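Side-chain contacts in hyaluronidase (Thermobaculum terrenum, PDB 5DIY), which probably removes O-linked N-acetylglucosamine from modified proteins, as a bacterial glycoside hydrolase of family 84: residues A142-L145 with T146-Q150; N173-Y176 with L177-G181; K102-P105 with F106-G110. All blocks are in the same frame, centred on the assembly; numbering follows the deposited sequence.

Contact 1: A142-L145 with T146-Q150; sequences ADFL and TRVLQ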
loop_
_atom_site.group_PDB
_atom_site.type_symbol
_atom_site.label_atom_id
_atom_site.label_comp_id
_atom_site.label_asym_id
_atom_site.label_seq_id
_atom_site.Cartn_x
_atom_site.Cartn_y
_atom_site.Cartn_z
ATOM N N ALA C 142 16.131 -11.405 -21.903
ATOM C CA ALA C 142 15.329 -12.182 -22.851
ATOM C C ALA C 142 15.990 -13.525 -23.172
ATOM O O ALA C 142 15.320 -14.559 -23.178
ATOM C CB ALA C 142 15.084 -11.388 -24.130
ATOM N N ASP C 143 17.301 -13.497 -23.418
ATOM C CA ASP C 143 18.072 -14.710 -23.705
ATOM C C ASP C 143 18.148 -15.645 -22.499
ATOM O O ASP C 143 18.029 -16.866 -22.643
ATOM C CB ASP C 143 19.490 -14.360 -24.181
ATOM C CG ASP C 143 20.351 -15.594 -24.396
ATOM O OD1 ASP C 143 19.874 -16.539 -25.060
ATOM O OD2 ASP C 143 21.488 -15.632 -23.878
ATOM N N PHE C 144 18.353 -15.078 -21.314
ATOM C CA PHE C 144 18.353 -15.873 -20.089
ATOM C C PHE C 144 17.004 -16.560 -19.873
ATOM O O PHE C 144 16.949 -17.766 -19.628
ATOM C CB PHE C 144 18.694 -15.007 -18.880
ATOM C CG PHE C 144 18.811 -15.783 -17.603
ATOM C CD1 PHE C 144 19.936 -16.543 -17.349
ATOM C CD2 PHE C 144 17.792 -15.761 -16.656
ATOM C CE1 PHE C 144 20.061 -17.266 -16.171
ATOM C CE2 PHE C 144 17.906 -16.478 -15.476
ATOM C CZ PHE C 144 19.042 -17.232 -15.233
ATOM N N LEU C 145 15.925 -15.790 -19.967
ATOM C CA LEU C 145 14.583 -16.327 -19.713
ATOM C C LEU C 145 14.167 -17.359 -20.755
ATOM O O LEU C 145 13.537 -18.365 -20.411
ATOM C CB LEU C 145 13.548 -15.199 -19.614
ATOM C CG LEU C 145 13.713 -14.304 -18.376
ATOM C CD1 LEU C 145 12.914 -13.023 -18.545
ATOM C CD2 LEU C 145 13.311 -15.038 -17.101
ATOM N N THR C 146 14.530 -17.114 -22.017
ATOM C CA THR C 146 14.327 -18.090 -23.097
ATOM C C THR C 146 14.996 -19.419 -22.763
ATOM O O THR C 146 14.361 -20.474 -22.858
ATOM C CB THR C 146 14.879 -17.573 -24.444
ATOM O OG1 THR C 146 14.230 -16.342 -24.788
ATOM C CG2 THR C 146 14.662 -18.611 -25.582
ATOM N N ARG C 147 16.263 -19.353 -22.352
ATOM C CA ARG C 147 17.031 -20.557 -21.988
ATOM C C ARG C 147 16.487 -21.273 -20.749
ATOM O O ARG C 147 16.506 -22.506 -20.694
ATOM C CB ARG C 147 18.528 -20.248 -21.824
ATOM C CG ARG C 147 19.265 -20.166 -23.153
ATOM C CD ARG C 147 20.768 -20.039 -22.979
ATOM N NE ARG C 147 21.144 -18.705 -22.512
ATOM C CZ ARG C 147 21.691 -18.397 -21.330
ATOM N NH1 ARG C 147 21.991 -19.324 -20.426
ATOM N NH2 ARG C 147 21.967 -17.121 -21.059
ATOM N N VAL C 148 15.991 -20.518 -19.768
ATOM C CA VAL C 148 15.372 -21.140 -18.587
ATOM C C VAL C 148 14.087 -21.873 -19.000
ATOM O O VAL C 148 13.863 -23.001 -18.566
ATOM C CB VAL C 148 15.108 -20.135 -17.429
ATOM C CG1 VAL C 148 14.350 -20.802 -16.283
ATOM C CG2 VAL C 148 16.420 -19.546 -16.908
ATOM N N LEU C 149 13.271 -21.243 -19.850
ATOM C CA LEU C 149 12.026 -21.848 -20.335
ATOM C C LEU C 149 12.291 -23.133 -21.110
ATOM O O LEU C 149 11.686 -24.170 -20.824
ATOM C CB LEU C 149 11.241 -20.874 -21.229
ATOM C CG LEU C 149 9.846 -21.340 -21.682
ATOM C CD1 LEU C 149 8.933 -21.613 -20.491
ATOM C CD2 LEU C 149 9.205 -20.326 -22.618
ATOM N N GLN C 150 13.193 -23.047 -22.084
ATOM C CA GLN C 150 13.578 -24.204 -22.898
ATOM C C GLN C 150 14.048 -25.385 -22.036
ATOM O O GLN C 150 13.680 -26.527 -22.312
ATOM C CB GLN C 150 14.624 -23.806 -23.949
ATOM C CG GLN C 150 14.022 -22.980 -25.077
ATOM C CD GLN C 150 15.037 -22.375 -26.034
ATOM O OE1 GLN C 150 16.245 -22.361 -25.772
ATOM N NE2 GLN C 150 14.542 -21.847 -27.151
#
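The side chain of Asp143 leaves the helix with CG opposite its backbone N (chi1 176°), and that of Arg147, one turn on, folds back at chi3 (-73°). These two torsions bring carboxylate and guanidinium together in an i to i+4 salt bridge. Arg147 NH2 gives a hydrogen bond to Asp143 OD2 at 3.2 Å, and NE adds a weak one to the same oxygen. OD2 lies close to the guanidinium plane, but NH2 comes to it from above the carboxylate, and the two planes are 50° apart. Both ends have stronger partners outside the pair: OD2 is bonded to Tyr134 OH, and NH2 to the carbonyl O of Tyr90.

Phe144 and Val148 form the apolar i to i+4 pair. Val148 CG2 sits over one face of the Phe144 ring, 4.0 Å from its centroid, in a CH-pi contact displaced toward the rim. Thr146 turns its hydroxyl back along the helix. Thr146 OG1 donates to Ala142 O at 2.6 Å, and Thr146 N donates to the same oxygen from the other face of the carbonyl plane.

The contact lies on helix 137-153 of the TIM barrel. Leu145 and Val148 pack on Ile116 of strand 113-117, and Leu149 on Ile161 of strand 160-164. Phe144 and Arg147 face helix 93-108 through Leu99 and Leu96.

Contact 2: N173-Y176 with L177-G181; sequences NLEY and LRILG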
loop_
_atom_site.group_PDB
_atom_site.type_symbol
_atom_site.label_atom_id
_atom_site.label_comp_id
_atom_site.label_asym_id
_atom_site.label_seq_id
_atom_site.Cartn_x
_atom_site.Cartn_y
_atom_site.Cartn_z
ATOM N N ASN C 173 6.325 2.825 -23.795
ATOM C CA ASN C 173 6.988 2.787 -25.105
ATOM C C ASN C 173 8.513 2.819 -25.037
ATOM O O ASN C 173 9.170 3.058 -26.044
ATOM C CB ASN C 173 6.449 3.922 -25.988
ATOM C CG ASN C 173 4.983 3.737 -26.327
ATOM O OD1 ASN C 173 4.165 4.627 -26.113
ATOM N ND2 ASN C 173 4.641 2.566 -26.842
ATOM N N LEU C 174 9.072 2.531 -23.862
ATOM C CA LEU C 174 10.522 2.520 -23.670
ATOM C C LEU C 174 11.160 1.428 -24.528
ATOM O O LEU C 174 10.572 0.359 -24.715
ATOM C CB LEU C 174 10.846 2.289 -22.190
ATOM C CG LEU C 174 12.267 2.574 -21.706
ATOM C CD1 LEU C 174 12.529 4.074 -21.657
ATOM C CD2 LEU C 174 12.483 1.949 -20.336
ATOM N N GLU C 175 12.352 1.709 -25.054
ATOM C CA GLU C 175 13.062 0.792 -25.956
ATOM C C GLU C 175 13.267 -0.591 -25.335
ATOM O O GLU C 175 13.022 -1.612 -25.983
ATOM C CB GLU C 175 14.413 1.394 -26.366
ATOM C CG GLU C 175 15.241 0.533 -27.312
ATOM C CD GLU C 175 16.523 1.218 -27.755
ATOM O OE1 GLU C 175 16.443 2.132 -28.598
ATOM O OE2 GLU C 175 17.610 0.837 -27.266
ATOM N N TYR C 176 13.730 -0.606 -24.086
ATOM C CA TYR C 176 13.850 -1.827 -23.290
ATOM C C TYR C 176 12.583 -2.714 -23.383
ATOM O O TYR C 176 12.682 -3.913 -23.640
ATOM C CB TYR C 176 14.173 -1.451 -21.827
ATOM C CG TYR C 176 14.024 -2.574 -20.828
ATOM C CD1 TYR C 176 12.771 -2.891 -20.300
ATOM C CD2 TYR C 176 15.127 -3.308 -20.390
ATOM C CE1 TYR C 176 12.619 -3.917 -19.389
ATOM C CE2 TYR C 176 14.981 -4.336 -19.467
ATOM C CZ TYR C 176 13.720 -4.636 -18.974
ATOM O OH TYR C 176 13.539 -5.653 -18.067
ATOM N N LEU C 177 11.412 -2.115 -23.176
ATOM C CA LEU C 177 10.131 -2.839 -23.233
ATOM C C LEU C 177 9.807 -3.384 -24.630
ATOM O O LEU C 177 9.260 -4.486 -24.758
ATOM C CB LEU C 177 8.984 -1.940 -22.775
ATOM C CG LEU C 177 9.004 -1.532 -21.301
ATOM C CD1 LEU C 177 8.002 -0.416 -21.046
ATOM C CD2 LEU C 177 8.730 -2.737 -20.406
ATOM N N ARG C 178 10.129 -2.601 -25.660
ATOM C CA ARG C 178 9.948 -3.028 -27.058
ATOM C C ARG C 178 10.876 -4.190 -27.424
ATOM O O ARG C 178 10.456 -5.125 -28.109
ATOM C CB ARG C 178 10.145 -1.848 -28.018
ATOM C CG ARG C 178 8.895 -0.988 -28.228
ATOM C CD ARG C 178 9.203 0.508 -28.329
ATOM N NE ARG C 178 10.419 0.781 -29.105
ATOM C CZ ARG C 178 11.175 1.882 -29.017
ATOM N NH1 ARG C 178 10.869 2.887 -28.192
ATOM N NH2 ARG C 178 12.262 1.980 -29.776
ATOM N N ILE C 179 12.121 -4.143 -26.953
ATOM C CA ILE C 179 13.070 -5.244 -27.149
ATOM C C ILE C 179 12.570 -6.497 -26.435
ATOM O O ILE C 179 12.642 -7.598 -26.978
ATOM C CB ILE C 179 14.493 -4.896 -26.642
ATOM C CG1 ILE C 179 15.109 -3.757 -27.467
ATOM C CG2 ILE C 179 15.411 -6.118 -26.699
ATOM C CD1 ILE C 179 16.211 -3.006 -26.741
ATOM N N LEU C 180 12.063 -6.320 -25.218
ATOM C CA LEU C 180 11.576 -7.443 -24.414
ATOM C C LEU C 180 10.357 -8.114 -25.070
ATOM O O LEU C 180 10.262 -9.340 -25.098
ATOM C CB LEU C 180 11.233 -6.974 -22.989
ATOM C CG LEU C 180 11.607 -7.854 -21.802
ATOM C CD1 LEU C 180 13.113 -8.072 -21.703
ATOM C CD2 LEU C 180 11.074 -7.203 -20.534
ATOM N N GLY C 181 9.435 -7.312 -25.600
ATOM C CA GLY C 181 8.251 -7.852 -26.273
ATOM C C GLY C 181 8.588 -8.640 -27.527
ATOM O O GLY C 181 7.937 -9.640 -27.830
#
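Tyr176 and Leu180 make the tightly packed side of the start of helix 175-183. They lie side by side and point the same way, with Leu180 CD2 3.8 Å from Tyr176 CE1 and equally near OH. Leu177 reaches the ring too, its CD2 4.0 Å from Tyr176 CD1. The phenol is fixed at its far end, where OH is hydrogen-bonded to Gln141 OE1 and to the backbone N of Thr166. Its ring also meets that of Phe167.

The other side, with Asn173, Glu175 and Arg178, is exposed. Its side-chain packing is looser, though one short hydrogen bond holds Arg178. Arg178 bends at chi2 and chi3 (40°), which curls its guanidinium back over the start of the helix. There Arg178 NH1 donates to Asn173 O at 2.7 Å, nearly in line with the C=O bond, and CA of Glu175 lies over the centre of one guanidinium face. The carboxylate of Glu175 comes near without a salt bridge: Glu175 OE1 is 4.3 Å from Arg178 NH2 and well out of the guanidinium plane. The CG of Glu175 touches Ile179 CD1 at 3.7 Å. Leu174 is the N-cap residue, and its carbonyl O accepts from Arg178 N.

Helix 175-183 links barrel strands 160-164 and 189-192 in a beta-alpha-beta unit. Tyr176, Ile179 and Leu180 pack on Ala138 of helix 137-153, while Arg178 touches Ser213 of helix 204-214.

Contact 3: K102-P105 with F106-G110; sequences KITP and FLEMG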
loop_
_atom_site.group_PDB
_atom_site.type_symbol
_atom_site.label_atom_id
_atom_site.label_comp_id
_atom_site.label_asym_id
_atom_site.label_seq_id
_atom_site.Cartn_x
_atom_site.Cartn_y
_atom_site.Cartn_z
ATOM N N LYS C 102 18.103 -24.393 -7.633
ATOM C CA LYS C 102 17.317 -23.684 -6.611
ATOM C C LYS C 102 15.814 -23.989 -6.690
ATOM O O LYS C 102 15.172 -24.214 -5.659
ATOM C CB LYS C 102 17.557 -22.166 -6.721
ATOM C CG LYS C 102 16.788 -21.289 -5.744
ATOM C CD LYS C 102 16.963 -21.735 -4.301
ATOM C CE LYS C 102 16.574 -20.636 -3.321
ATOM N NZ LYS C 102 17.578 -19.532 -3.282
ATOM N N ILE C 103 15.265 -23.994 -7.907
ATOM C CA ILE C 103 13.826 -24.215 -8.109
ATOM C C ILE C 103 13.401 -25.693 -8.199
ATOM O O ILE C 103 12.206 -25.977 -8.139
ATOM C CB ILE C 103 13.266 -23.423 -9.327
ATOM C CG1 ILE C 103 13.805 -23.938 -10.666
ATOM C CG2 ILE C 103 13.574 -21.935 -9.181
ATOM C CD1 ILE C 103 12.891 -23.634 -11.829
ATOM N N THR C 104 14.358 -26.619 -8.339
ATOM C CA THR C 104 14.040 -28.049 -8.501
ATOM C C THR C 104 13.143 -28.626 -7.392
ATOM O O THR C 104 12.169 -29.301 -7.711
ATOM C CB THR C 104 15.316 -28.911 -8.688
ATOM O OG1 THR C 104 15.887 -28.626 -9.969
ATOM C CG2 THR C 104 15.014 -30.407 -8.622
ATOM N N PRO C 105 13.458 -28.366 -6.102
ATOM C CA PRO C 105 12.540 -28.822 -5.034
ATOM C C PRO C 105 11.074 -28.408 -5.254
ATOM O O PRO C 105 10.166 -29.187 -4.962
ATOM C CB PRO C 105 13.105 -28.160 -3.775
ATOM C CG PRO C 105 14.557 -27.961 -4.064
ATOM C CD PRO C 105 14.681 -27.749 -5.547
ATOM N N PHE C 106 10.861 -27.209 -5.802
ATOM C CA PHE C 106 9.514 -26.726 -6.120
ATOM C C PHE C 106 8.906 -27.462 -7.306
ATOM O O PHE C 106 7.726 -27.820 -7.267
ATOM C CB PHE C 106 9.511 -25.210 -6.335
ATOM C CG PHE C 106 9.915 -24.451 -5.112
ATOM C CD1 PHE C 106 8.998 -24.228 -4.097
ATOM C CD2 PHE C 106 11.224 -24.010 -4.944
ATOM C CE1 PHE C 106 9.366 -23.555 -2.946
ATOM C CE2 PHE C 106 11.603 -23.339 -3.789
ATOM C CZ PHE C 106 10.672 -23.113 -2.786
ATOM N N LEU C 107 9.714 -27.718 -8.334
ATOM C CA LEU C 107 9.275 -28.527 -9.478
ATOM C C LEU C 107 8.825 -29.921 -9.028
ATOM O O LEU C 107 7.780 -30.404 -9.455
ATOM C CB LEU C 107 10.383 -28.640 -10.536
ATOM C CG LEU C 107 10.875 -27.352 -11.205
ATOM C CD1 LEU C 107 12.059 -27.659 -12.107
ATOM C CD2 LEU C 107 9.767 -26.666 -11.992
ATOM N N GLU C 108 9.599 -30.533 -8.132
ATOM C CA GLU C 108 9.286 -31.864 -7.589
ATOM C C GLU C 108 8.074 -31.890 -6.643
ATOM O O GLU C 108 7.445 -32.939 -6.482
ATOM C CB GLU C 108 10.509 -32.441 -6.872
ATOM C CG GLU C 108 11.696 -32.708 -7.792
ATOM C CD GLU C 108 12.983 -33.037 -7.049
ATOM O OE1 GLU C 108 12.988 -33.040 -5.797
ATOM O OE2 GLU C 108 14.004 -33.298 -7.728
ATOM N N MET C 109 7.758 -30.753 -6.013
ATOM C CA MET C 109 6.545 -30.627 -5.179
ATOM C C MET C 109 5.276 -30.257 -5.966
ATOM O O MET C 109 4.202 -30.136 -5.376
ATOM C CB MET C 109 6.777 -29.627 -4.044
ATOM C CG MET C 109 7.671 -30.169 -2.946
ATOM S SD MET C 109 7.925 -28.990 -1.608
ATOM C CE MET C 109 8.983 -27.765 -2.372
ATOM N N GLY C 110 5.395 -30.079 -7.282
ATOM C CA GLY C 110 4.233 -29.898 -8.159
ATOM C C GLY C 110 4.030 -28.489 -8.687
ATOM O O GLY C 110 3.082 -28.249 -9.434
#
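The Phe106 ring has the carbonyl oxygens of Ile103 and Lys102 at its edge, near its plane. Ile103 O is 3.9 Å from Phe106 CD2, and Lys102 O is 4.0 Å from the same carbon. The ring's aromatic partners come from other parts of the barrel: Phe80 of strand 77-82 stacks with it, and Phe64 of helix 58-73 meets it edge-to-face. The ring of Pro105 has no N-H to give to the turn before, and the helix kinks there.

Past the kink the bonding is uneven. Ile103 O accepts from Leu107 N at 3.0 Å and, weakly, from Phe106 N. Glu108 N donates to Thr104 O at 2.9 Å, in a nearly straight bond. Met109 N reaches Pro105 O weakly. The helix then ends in a Schellman motif, with Gly110 at positive phi (107°) and its N bonded to Leu107 O.

Two side-chain pairs, and one side chain laid on a carbonyl, run along this turn. Ile103 CD1 meets Leu107 CD1 at 4.1 Å. Thr104 CG2 lies 3.2 Å from Glu108 OE2, while its hydroxyl bonds to Ile100 O. Met109 bends at chi3 (-71°), which lays Met109 CE beside the Pro105 carbonyl, 3.2 Å from Pro105 O.

Ile103 and Leu107 also touch Leu152 of helix 137-153, and Met109 reaches Lys65 and Ile68 of helix 58-73. The side chains meet by van der Waals contact, one pair apolar and two a methyl group against an oxygen. No salt bridge joins the two halves, and the hydrogen bonds between them are all backbone. Lys102 NZ takes its partners outside, the carbonyl O atoms of Tyr47, Trp52 and Glu54. The weak bond of Met109 N and the Schellman motif at Gly110 fit a helix closing before strand 113-117.

How the contacts relate
All three contacts are helical turns on the outer layer of the same barrel. Contact 1 is the most buried, with no fully exposed residue among those that touch. Contact 2 has Asn173, Glu175 and Arg178 at the surface, contact 3 only Glu108. Contact 1 takes the middle place: its centre is 17 Å from that of contact 2 and 18 Å from that of contact 3. Its helix, 137-153, packs against the helices of both others. The chemistry differs with position along the helix. Mid-helix contact 1 has the only salt bridge. Contact 2, at a helix start, uses an arginine to hold a carbonyl of the preceding loop. Contact 3, at a helix end, relies on van der Waals contacts and backbone bonds.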